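Local coordinates for protein adenosine deaminase (Burkholderia ambifaria, PDB 4GXW) that probably deaminates adenine or adenosine with the help of a bound zinc ion, at residues Y67-K72 and T267-L272; I185-R190 and K201-A206; H241-V246 and E282-R287. All coordinates share one frame; numbering follows the deposited sequence.

Interaction 1: Y67-K72 and T267-L272; sequences YARGEK and TNSYYL
R69 holds its CG anti to the backbone N (chi1 -177°), chi2 (65°) turns CD aside in a single bend, and the rest of the chain runs out extended to a guanidinium that meets S269. S269 turns its OG to the side of its own backbone N. The contact ties the loop between helices 62-67 and 77-87 of this TIM-barrel amidohydrolase to the N-terminal turn of helix 269-274, on the side of the barrel that holds the zinc. The grip is end-on: NH1 of R69 lies 2.9 Å from S269 OG and NH2 of R69 lies 3.1 Å from the same oxygen, so one hydroxyl accepts from both nitrogens almost in the guanidinium plane. The paired bonds should limit rotation of the planar group. T267 O also sits at its edge, 2.9 Å from R69 NH2, but too poorly angled to count as a hydrogen bond. T267 OG1 is hydrogen-bonded to H306 ND1, and its side chain is about 5 Å from that of the zinc ligand D301. The helix start is capped by N268, whose OD1 accepts from Y271 N. L272 points its CB toward the loop, and its CD1 meets R69 NH2 obliquely, at 3.8 Å.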
loop_
_atom_site.group_PDB
_atom_site.type_symbol
_atom_site.label_atom_id
_atom_site.label_comp_id
_atom_site.label_asym_id
_atom_site.label_seq_id
_atom_site.Cartn_x
_atom_site.Cartn_y
_atom_site.Cartn_z
ATOM N N TYR A 67 10.812 -6.353 -13.861
ATOM C CA TYR A 67 11.399 -5.936 -12.584
ATOM C C TYR A 67 12.351 -4.744 -12.680
ATOM O O TYR A 67 12.883 -4.287 -11.668
ATOM C CB TYR A 67 12.094 -7.116 -11.890
ATOM C CG TYR A 67 11.139 -7.981 -11.089
ATOM C CD1 TYR A 67 10.363 -8.948 -11.712
ATOM C CD2 TYR A 67 11.001 -7.816 -9.714
ATOM C CE1 TYR A 67 9.485 -9.736 -10.992
ATOM C CE2 TYR A 67 10.123 -8.601 -8.979
ATOM C CZ TYR A 67 9.362 -9.556 -9.627
ATOM O OH TYR A 67 8.479 -10.343 -8.925
ATOM N N ALA A 68 12.561 -4.241 -13.892
ATOM C CA ALA A 68 13.372 -3.041 -14.080
ATOM C C ALA A 68 12.598 -1.802 -13.642
ATOM O O ALA A 68 11.458 -1.592 -14.059
ATOM C CB ALA A 68 13.806 -2.910 -15.531
ATOM N N ARG A 69 13.227 -0.990 -12.799
ATOM C CA ARG A 69 12.604 0.215 -12.269
ATOM C C ARG A 69 13.427 1.441 -12.663
ATOM O O ARG A 69 14.417 1.775 -12.004
ATOM C CB ARG A 69 12.474 0.108 -10.749
ATOM C CG ARG A 69 11.767 1.273 -10.085
ATOM C CD ARG A 69 10.319 1.366 -10.520
ATOM N NE ARG A 69 9.591 2.336 -9.711
ATOM C CZ ARG A 69 8.296 2.606 -9.846
ATOM N NH1 ARG A 69 7.577 1.978 -10.766
ATOM N NH2 ARG A 69 7.719 3.503 -9.054
ATOM N N GLY A 70 13.008 2.101 -13.741
ATOM C CA GLY A 70 13.779 3.179 -14.342
ATOM C C GLY A 70 13.448 4.573 -13.841
ATOM O O GLY A 70 12.680 4.733 -12.893
ATOM N N GLU A 71 14.018 5.585 -14.495
ATOM C CA GLU A 71 13.972 6.963 -13.995
ATOM C C GLU A 71 12.642 7.692 -14.234
ATOM O O GLU A 71 12.192 8.462 -13.384
ATOM C CB GLU A 71 15.150 7.773 -14.547
ATOM C CG GLU A 71 15.238 7.785 -16.060
ATOM C CD GLU A 71 16.445 8.544 -16.576
ATOM O OE1 GLU A 71 16.835 9.554 -15.952
ATOM O OE2 GLU A 71 17.005 8.126 -17.609
ATOM N N LYS A 72 12.023 7.460 -15.388
ATOM C CA LYS A 72 10.657 7.918 -15.627
ATOM C C LYS A 72 9.763 6.689 -15.686
ATOM O O LYS A 72 9.167 6.410 -16.727
ATOM C CB LYS A 72 10.552 8.665 -16.958
ATOM C CG LYS A 72 11.262 10.003 -17.023
ATOM C CD LYS A 72 10.708 10.823 -18.180
ATOM C CE LYS A 72 11.409 12.161 -18.327
ATOM N NZ LYS A 72 12.668 12.027 -19.100
ATOM N N THR A 267 7.035 6.441 -3.719
ATOM C CA THR A 267 7.462 5.938 -5.020
ATOM C C THR A 267 6.354 5.894 -6.081
ATOM O O THR A 267 6.509 5.191 -7.080
ATOM C CB THR A 267 8.075 4.534 -4.887
ATOM O OG1 THR A 267 7.136 3.661 -4.242
ATOM C CG2 THR A 267 9.350 4.600 -4.056
ATOM N N ASN A 268 5.258 6.631 -5.884
ATOM C CA ASN A 268 4.174 6.655 -6.866
ATOM C C ASN A 268 4.705 6.852 -8.287
ATOM O O ASN A 268 5.410 7.822 -8.560
ATOM C CB ASN A 268 3.185 7.760 -6.519
ATOM C CG ASN A 268 2.044 7.862 -7.518
ATOM O OD1 ASN A 268 2.001 8.787 -8.332
ATOM N ND2 ASN A 268 1.111 6.911 -7.458
ATOM N N SER A 269 4.387 5.920 -9.185
ATOM C CA SER A 269 4.984 5.935 -10.516
ATOM C C SER A 269 4.566 7.148 -11.333
ATOM O O SER A 269 5.378 7.702 -12.082
ATOM C CB SER A 269 4.636 4.663 -11.290
ATOM O OG SER A 269 5.098 3.505 -10.623
ATOM N N TYR A 270 3.294 7.531 -11.223
ATOM C CA TYR A 270 2.785 8.648 -12.005
ATOM C C TYR A 270 3.609 9.913 -11.776
ATOM O O TYR A 270 4.025 10.565 -12.738
ATOM C CB TYR A 270 1.293 8.895 -11.718
ATOM C CG TYR A 270 0.742 10.128 -12.417
ATOM C CD1 TYR A 270 0.357 10.096 -13.756
ATOM C CD2 TYR A 270 0.616 11.330 -11.731
ATOM C CE1 TYR A 270 -0.138 11.240 -14.381
ATOM C CE2 TYR A 270 0.129 12.465 -12.345
ATOM C CZ TYR A 270 -0.247 12.414 -13.665
ATOM O OH TYR A 270 -0.745 13.542 -14.260
ATOM N N TYR A 271 3.843 10.274 -10.517
ATOM C CA TYR A 271 4.599 11.497 -10.260
ATOM C C TYR A 271 6.074 11.382 -10.633
ATOM O O TYR A 271 6.658 12.357 -11.090
ATOM C CB TYR A 271 4.385 12.040 -8.832
ATOM C CG TYR A 271 3.020 12.684 -8.675
ATOM C CD1 TYR A 271 2.673 13.801 -9.431
ATOM C CD2 TYR A 271 2.074 12.169 -7.795
ATOM C CE1 TYR A 271 1.418 14.387 -9.324
ATOM C CE2 TYR A 271 0.815 12.750 -7.675
ATOM C CZ TYR A 271 0.492 13.858 -8.443
ATOM O OH TYR A 271 -0.753 14.430 -8.327
ATOM N N LEU A 272 6.664 10.200 -10.462
ATOM C CA LEU A 272 8.047 9.983 -10.904
ATOM C C LEU A 272 8.179 10.147 -12.417
ATOM O O LEU A 272 9.193 10.634 -12.920
ATOM C CB LEU A 272 8.541 8.589 -10.491
ATOM C CG LEU A 272 8.978 8.424 -9.033
ATOM C CD1 LEU A 272 9.140 6.957 -8.671
ATOM C CD2 LEU A 272 10.282 9.162 -8.825
#

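Interaction 2: I185-R190 and K201-A206; sequences IGIDYR and KAYRDA
I185 sets its CD1 squarely over one face of the Y203 ring, 3.9 Å from the ring centroid and only 4° off the ring normal, a CH-pi contact of nearly ideal geometry. Chi1 (64°) puts CG1 of the isoleucine between the backbone N and the carbonyl carbon, and chi2 (161°) extends CD1 from there over the ring. As side chains, the two cross obliquely. The same CD1 also packs 3.7 Å from A206 CB, so it touches both a ring face and a methyl group.

I187, next on this side of the strand, meets the far end of the tyrosine instead. It crosses Y203 at about a right angle, and its CG2 comes to 3.1 Å from Y203 OH, with CB of I187 at 3.3 Å from that oxygen: a tight fit with no polar bond in it. Between the two isoleucines, G186 C lies 3.5 Å from Y203 OH.

The axes of 185-188 and 201-206 come within 9.9 Å and run nearly antiparallel. They belong to the beta-alpha-beta unit of strand 184-188, helix 200-208 and strand 212-217, a repeated element of the TIM barrel. Y203 OH bonds to T214 O of that last strand.

No hydrogen bond crosses between the two segments; carbon atoms make the contacts, some of them against polar oxygens. The buried hydroxyl of Y203 is satisfied instead on the backbone of strand 212-217, which carries the zinc ligand H216, so one tyrosine joins helix packing to two neighbouring strands.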
loop_
_atom_site.group_PDB
_atom_site.type_symbol
_atom_site.label_atom_id
_atom_site.label_comp_id
_atom_site.label_asym_id
_atom_site.label_seq_id
_atom_site.Cartn_x
_atom_site.Cartn_y
_atom_site.Cartn_z
ATOM N N ILE A 185 -13.205 -3.844 1.572
ATOM C CA ILE A 185 -12.890 -3.752 0.150
ATOM C C ILE A 185 -12.145 -2.479 -0.199
ATOM O O ILE A 185 -12.208 -1.477 0.519
ATOM C CB ILE A 185 -14.148 -3.856 -0.762
ATOM C CG1 ILE A 185 -15.093 -2.672 -0.525
ATOM C CG2 ILE A 185 -14.848 -5.187 -0.581
ATOM C CD1 ILE A 185 -16.080 -2.465 -1.657
ATOM N N GLY A 186 -11.462 -2.538 -1.334
ATOM C CA GLY A 186 -10.835 -1.379 -1.944
ATOM C C GLY A 186 -11.177 -1.313 -3.429
ATOM O O GLY A 186 -11.977 -2.120 -3.925
ATOM N N ILE A 187 -10.594 -0.348 -4.140
ATOM C CA ILE A 187 -10.746 -0.251 -5.593
ATOM C C ILE A 187 -9.443 0.275 -6.180
ATOM O O ILE A 187 -8.870 1.237 -5.665
ATOM C CB ILE A 187 -11.960 0.625 -6.015
ATOM C CG1 ILE A 187 -12.163 0.565 -7.527
ATOM C CG2 ILE A 187 -11.806 2.082 -5.567
ATOM C CD1 ILE A 187 -13.516 1.111 -7.972
ATOM N N ASP A 188 -8.960 -0.375 -7.230
ATOM C CA ASP A 188 -7.702 0.022 -7.850
ATOM C C ASP A 188 -7.683 -0.295 -9.350
ATOM O O ASP A 188 -8.742 -0.494 -9.952
ATOM C CB ASP A 188 -6.502 -0.575 -7.092
ATOM C CG ASP A 188 -6.586 -2.086 -6.932
ATOM O OD1 ASP A 188 -6.888 -2.790 -7.911
ATOM O OD2 ASP A 188 -6.343 -2.583 -5.807
ATOM N N TYR A 189 -6.483 -0.366 -9.923
ATOM C CA TYR A 189 -6.228 -0.349 -11.368
ATOM C C TYR A 189 -6.428 1.058 -11.958
ATOM O O TYR A 189 -6.505 2.027 -11.194
ATOM C CB TYR A 189 -6.938 -1.486 -12.115
ATOM C CG TYR A 189 -6.208 -2.822 -12.028
ATOM C CD1 TYR A 189 -5.058 -3.045 -12.773
ATOM C CD2 TYR A 189 -6.668 -3.855 -11.220
ATOM C CE1 TYR A 189 -4.385 -4.248 -12.723
ATOM C CE2 TYR A 189 -5.991 -5.084 -11.172
ATOM C CZ TYR A 189 -4.843 -5.256 -11.922
ATOM O OH TYR A 189 -4.154 -6.455 -11.916
ATOM N N ARG A 190 -6.474 1.205 -13.281
ATOM C CA ARG A 190 -6.358 2.544 -13.866
ATOM C C ARG A 190 -7.580 3.410 -13.570
ATOM O O ARG A 190 -8.696 3.044 -13.916
ATOM C CB ARG A 190 -6.100 2.463 -15.373
ATOM C CG ARG A 190 -5.701 3.789 -16.023
ATOM C CD ARG A 190 -5.366 3.612 -17.506
ATOM N NE ARG A 190 -5.055 4.880 -18.169
ATOM C CZ ARG A 190 -5.891 5.534 -18.969
ATOM N NH1 ARG A 190 -5.524 6.683 -19.528
ATOM N NH2 ARG A 190 -7.100 5.040 -19.214
ATOM N N LYS A 201 -22.761 0.577 -6.187
ATOM C CA LYS A 201 -23.496 -0.583 -5.695
ATOM C C LYS A 201 -22.644 -1.504 -4.822
ATOM O O LYS A 201 -23.087 -1.961 -3.758
ATOM C CB LYS A 201 -24.114 -1.350 -6.863
ATOM C CG LYS A 201 -25.159 -2.364 -6.457
ATOM C CD LYS A 201 -25.866 -2.925 -7.684
ATOM C CE LYS A 201 -26.774 -4.063 -7.313
ATOM N NZ LYS A 201 -27.345 -4.625 -8.553
ATOM N N ALA A 202 -21.417 -1.758 -5.259
ATOM C CA ALA A 202 -20.531 -2.626 -4.506
ATOM C C ALA A 202 -20.198 -2.023 -3.151
ATOM O O ALA A 202 -20.122 -2.741 -2.150
ATOM C CB ALA A 202 -19.261 -2.894 -5.296
ATOM N N TYR A 203 -20.003 -0.706 -3.115
ATOM C CA TYR A 203 -19.713 -0.029 -1.848
ATOM C C TYR A 203 -20.910 -0.070 -0.905
ATOM O O TYR A 203 -20.747 -0.360 0.286
ATOM C CB TYR A 203 -19.169 1.399 -2.074
ATOM C CG TYR A 203 -17.689 1.365 -2.396
ATOM C CD1 TYR A 203 -17.238 1.042 -3.672
ATOM C CD2 TYR A 203 -16.745 1.601 -1.412
ATOM C CE1 TYR A 203 -15.877 0.967 -3.951
ATOM C CE2 TYR A 203 -15.391 1.525 -1.684
ATOM C CZ TYR A 203 -14.969 1.205 -2.950
ATOM O OH TYR A 203 -13.616 1.121 -3.202
ATOM N N ARG A 204 -22.107 0.180 -1.437
ATOM C CA ARG A 204 -23.327 0.040 -0.644
ATOM C C ARG A 204 -23.435 -1.360 -0.056
ATOM O O ARG A 204 -23.699 -1.536 1.139
ATOM C CB ARG A 204 -24.567 0.296 -1.504
ATOM C CG ARG A 204 -25.887 0.044 -0.771
ATOM C CD ARG A 204 -27.026 -0.166 -1.747
ATOM N NE ARG A 204 -26.904 -1.442 -2.449
ATOM C CZ ARG A 204 -27.779 -1.887 -3.346
ATOM N NH1 ARG A 204 -28.839 -1.153 -3.666
ATOM N NH2 ARG A 204 -27.587 -3.063 -3.929
ATOM N N ASP A 205 -23.216 -2.363 -0.895
ATOM C CA ASP A 205 -23.342 -3.745 -0.456
ATOM C C ASP A 205 -22.283 -4.093 0.588
ATOM O O ASP A 205 -22.585 -4.793 1.555
ATOM C CB ASP A 205 -23.227 -4.709 -1.646
ATOM C CG ASP A 205 -24.438 -4.686 -2.555
ATOM O OD1 ASP A 205 -25.425 -3.978 -2.270
ATOM O OD2 ASP A 205 -24.400 -5.418 -3.564
ATOM N N ALA A 206 -21.051 -3.623 0.408
ATOM C CA ALA A 206 -19.985 -3.949 1.358
ATOM C C ALA A 206 -20.297 -3.388 2.734
ATOM O O ALA A 206 -20.172 -4.093 3.742
ATOM C CB ALA A 206 -18.647 -3.429 0.859
#

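Interaction 3: H241-V246 and E282-R287; sequences HGYTIV and ERHPMR
Y243 and P285 bury the most surface here, with V246 third, and together they join the 3-10 segment after strand 238-239 to the residues that follow helix 280-283. P285 lies against both others. Its CB is 3.6 Å from Y243 O and 3.9 Å from Y243 CB, while V246 CG2 closes in on P285 CB from a second direction, also at 3.9 Å. V246 and P285 cross at about a right angle, and the other branch of the valine, CG1, lies 3.8 Å from P285 O.

The ring of Y243 adds an aromatic element. H284 directs an edge at its face in a T-shaped pair: the planes stand at 87°, the centroids are 5.4 Å apart, and CE1 of H284 sits over the ring near its rim. The histidine is steadied by M286 N, which donates to its ND1. On the opposite face of the tyrosine lies H241 CA, so the ring is sandwiched, and its OH is held by H241 ND1 at 2.7 Å, with V265 N as a further partner. The side chain of Y243 lies about 8 Å from the zinc, and the ring of H241 meets those of the zinc ligands H35 and H216.

Around this contact, strand 261-264 offers V264 to Y243 and M286, and Y271 of helix 269-274 packs against P285 and H284.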
loop_
_atom_site.group_PDB
_atom_site.type_symbol
_atom_site.label_atom_id
_atom_site.label_comp_id
_atom_site.label_asym_id
_atom_site.label_seq_id
_atom_site.Cartn_x
_atom_site.Cartn_y
_atom_site.Cartn_z
ATOM N N HIS A 241 -4.008 7.205 -1.705
ATOM C CA HIS A 241 -3.383 8.294 -2.464
ATOM C C HIS A 241 -4.023 9.638 -2.103
ATOM O O HIS A 241 -3.617 10.291 -1.138
ATOM C CB HIS A 241 -3.371 8.052 -3.980
ATOM C CG HIS A 241 -2.600 6.836 -4.409
ATOM N ND1 HIS A 241 -1.268 6.640 -4.103
ATOM C CD2 HIS A 241 -2.981 5.764 -5.146
ATOM C CE1 HIS A 241 -0.863 5.499 -4.640
ATOM N NE2 HIS A 241 -1.883 4.950 -5.279
ATOM N N GLY A 242 -5.033 10.047 -2.856
ATOM C CA GLY A 242 -5.746 11.279 -2.578
ATOM C C GLY A 242 -5.043 12.561 -2.963
ATOM O O GLY A 242 -5.509 13.628 -2.594
ATOM N N TYR A 243 -3.972 12.472 -3.752
ATOM C CA TYR A 243 -3.032 13.590 -3.929
ATOM C C TYR A 243 -3.661 14.885 -4.416
ATOM O O TYR A 243 -3.312 15.972 -3.939
ATOM C CB TYR A 243 -1.864 13.205 -4.858
ATOM C CG TYR A 243 -1.188 11.940 -4.417
ATOM C CD1 TYR A 243 -0.663 11.828 -3.133
ATOM C CD2 TYR A 243 -1.094 10.843 -5.260
ATOM C CE1 TYR A 243 -0.074 10.652 -2.703
ATOM C CE2 TYR A 243 -0.492 9.667 -4.845
ATOM C CZ TYR A 243 0.005 9.575 -3.558
ATOM O OH TYR A 243 0.578 8.410 -3.101
ATOM N N THR A 244 -4.567 14.785 -5.379
ATOM C CA THR A 244 -5.112 15.996 -5.984
ATOM C C THR A 244 -6.043 16.788 -5.060
ATOM O O THR A 244 -6.467 17.889 -5.404
ATOM C CB THR A 244 -5.804 15.688 -7.315
ATOM O OG1 THR A 244 -6.797 14.683 -7.102
ATOM C CG2 THR A 244 -4.786 15.174 -8.345
ATOM N N ILE A 245 -6.347 16.240 -3.886
ATOM C CA ILE A 245 -7.141 16.978 -2.905
ATOM C C ILE A 245 -6.470 18.301 -2.523
ATOM O O ILE A 245 -7.152 19.241 -2.123
ATOM C CB ILE A 245 -7.457 16.126 -1.646
ATOM C CG1 ILE A 245 -8.637 16.722 -0.875
ATOM C CG2 ILE A 245 -6.233 15.974 -0.763
ATOM C CD1 ILE A 245 -8.898 16.048 0.452
ATOM N N VAL A 246 -5.150 18.396 -2.688
ATOM C CA VAL A 246 -4.443 19.635 -2.367
ATOM C C VAL A 246 -4.907 20.796 -3.247
ATOM O O VAL A 246 -4.677 21.958 -2.909
ATOM C CB VAL A 246 -2.910 19.500 -2.459
ATOM C CG1 VAL A 246 -2.416 18.378 -1.554
ATOM C CG2 VAL A 246 -2.473 19.277 -3.905
ATOM N N GLU A 282 10.152 18.281 -4.804
ATOM C CA GLU A 282 9.600 19.594 -4.488
ATOM C C GLU A 282 8.110 19.747 -4.785
ATOM O O GLU A 282 7.384 20.400 -4.027
ATOM C CB GLU A 282 10.371 20.665 -5.253
ATOM C CG GLU A 282 11.758 20.908 -4.711
ATOM C CD GLU A 282 11.717 21.529 -3.337
ATOM O OE1 GLU A 282 10.935 22.491 -3.149
ATOM O OE2 GLU A 282 12.451 21.052 -2.444
ATOM N N ARG A 283 7.659 19.145 -5.884
ATOM C CA ARG A 283 6.314 19.405 -6.395
ATOM C C ARG A 283 5.316 18.277 -6.183
ATOM O O ARG A 283 4.144 18.404 -6.543
ATOM C CB ARG A 283 6.366 19.768 -7.875
ATOM C CG ARG A 283 6.989 21.127 -8.141
ATOM C CD ARG A 283 6.327 22.222 -7.305
ATOM N NE ARG A 283 4.880 22.267 -7.509
ATOM C CZ ARG A 283 4.283 22.977 -8.462
ATOM N NH1 ARG A 283 5.007 23.706 -9.300
ATOM N NH2 ARG A 283 2.959 22.956 -8.582
ATOM N N HIS A 284 5.771 17.173 -5.602
ATOM C CA HIS A 284 4.872 16.084 -5.257
ATOM C C HIS A 284 3.814 16.583 -4.273
ATOM O O HIS A 284 4.152 17.095 -3.213
ATOM C CB HIS A 284 5.668 14.961 -4.611
ATOM C CG HIS A 284 5.002 13.627 -4.677
ATOM N ND1 HIS A 284 3.714 13.408 -4.236
ATOM C CD2 HIS A 284 5.458 12.432 -5.118
ATOM C CE1 HIS A 284 3.406 12.136 -4.407
ATOM N NE2 HIS A 284 4.445 11.523 -4.944
ATOM N N PRO A 285 2.525 16.430 -4.615
ATOM C CA PRO A 285 1.479 16.929 -3.713
ATOM C C PRO A 285 1.527 16.329 -2.313
ATOM O O PRO A 285 1.090 16.980 -1.360
ATOM C CB PRO A 285 0.181 16.520 -4.410
ATOM C CG PRO A 285 0.538 16.444 -5.849
ATOM C CD PRO A 285 1.972 15.957 -5.898
ATOM N N MET A 286 2.036 15.105 -2.180
ATOM C CA MET A 286 2.187 14.473 -0.871
ATOM C C MET A 286 2.926 15.383 0.110
ATOM O O MET A 286 2.593 15.432 1.296
ATOM C CB MET A 286 2.917 13.129 -1.003
ATOM C CG MET A 286 3.185 12.400 0.309
ATOM S SD MET A 286 4.234 10.940 0.098
ATOM C CE MET A 286 5.786 11.703 -0.350
ATOM N N ARG A 287 3.913 16.118 -0.393
ATOM C CA ARG A 287 4.736 16.979 0.452
ATOM C C ARG A 287 3.900 18.034 1.191
ATOM O O ARG A 287 4.246 18.436 2.310
ATOM C CB ARG A 287 5.823 17.654 -0.397
ATOM C CG ARG A 287 6.893 18.397 0.381
ATOM C CD ARG A 287 7.769 19.228 -0.556
ATOM N NE ARG A 287 8.923 19.775 0.148
ATOM C CZ ARG A 287 10.120 19.200 0.147
ATOM N NH1 ARG A 287 11.126 19.747 0.818
ATOM N NH2 ARG A 287 10.307 18.079 -0.540
#

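Interactions 1 and 3 are neighbours: their centres are 16 Å apart, and Y271 and N268 of interaction 1 touch residues of interaction 3. Helices 269-274 and 280-283 follow each other in the chain, and the two interactions interleave along it. Interaction 2 stands apart, its centre 26 Å from that of interaction 1 and 23 Å from that of interaction 3, and is nested in the sequence between residues 67-72 and 267-272. It packs a helix on the outside of strand 184-188, whereas the other two join loops and short helices. All three lie in the one adenosine deaminase region, one contact inside a beta-alpha-beta unit of the barrel and two among its connecting segments.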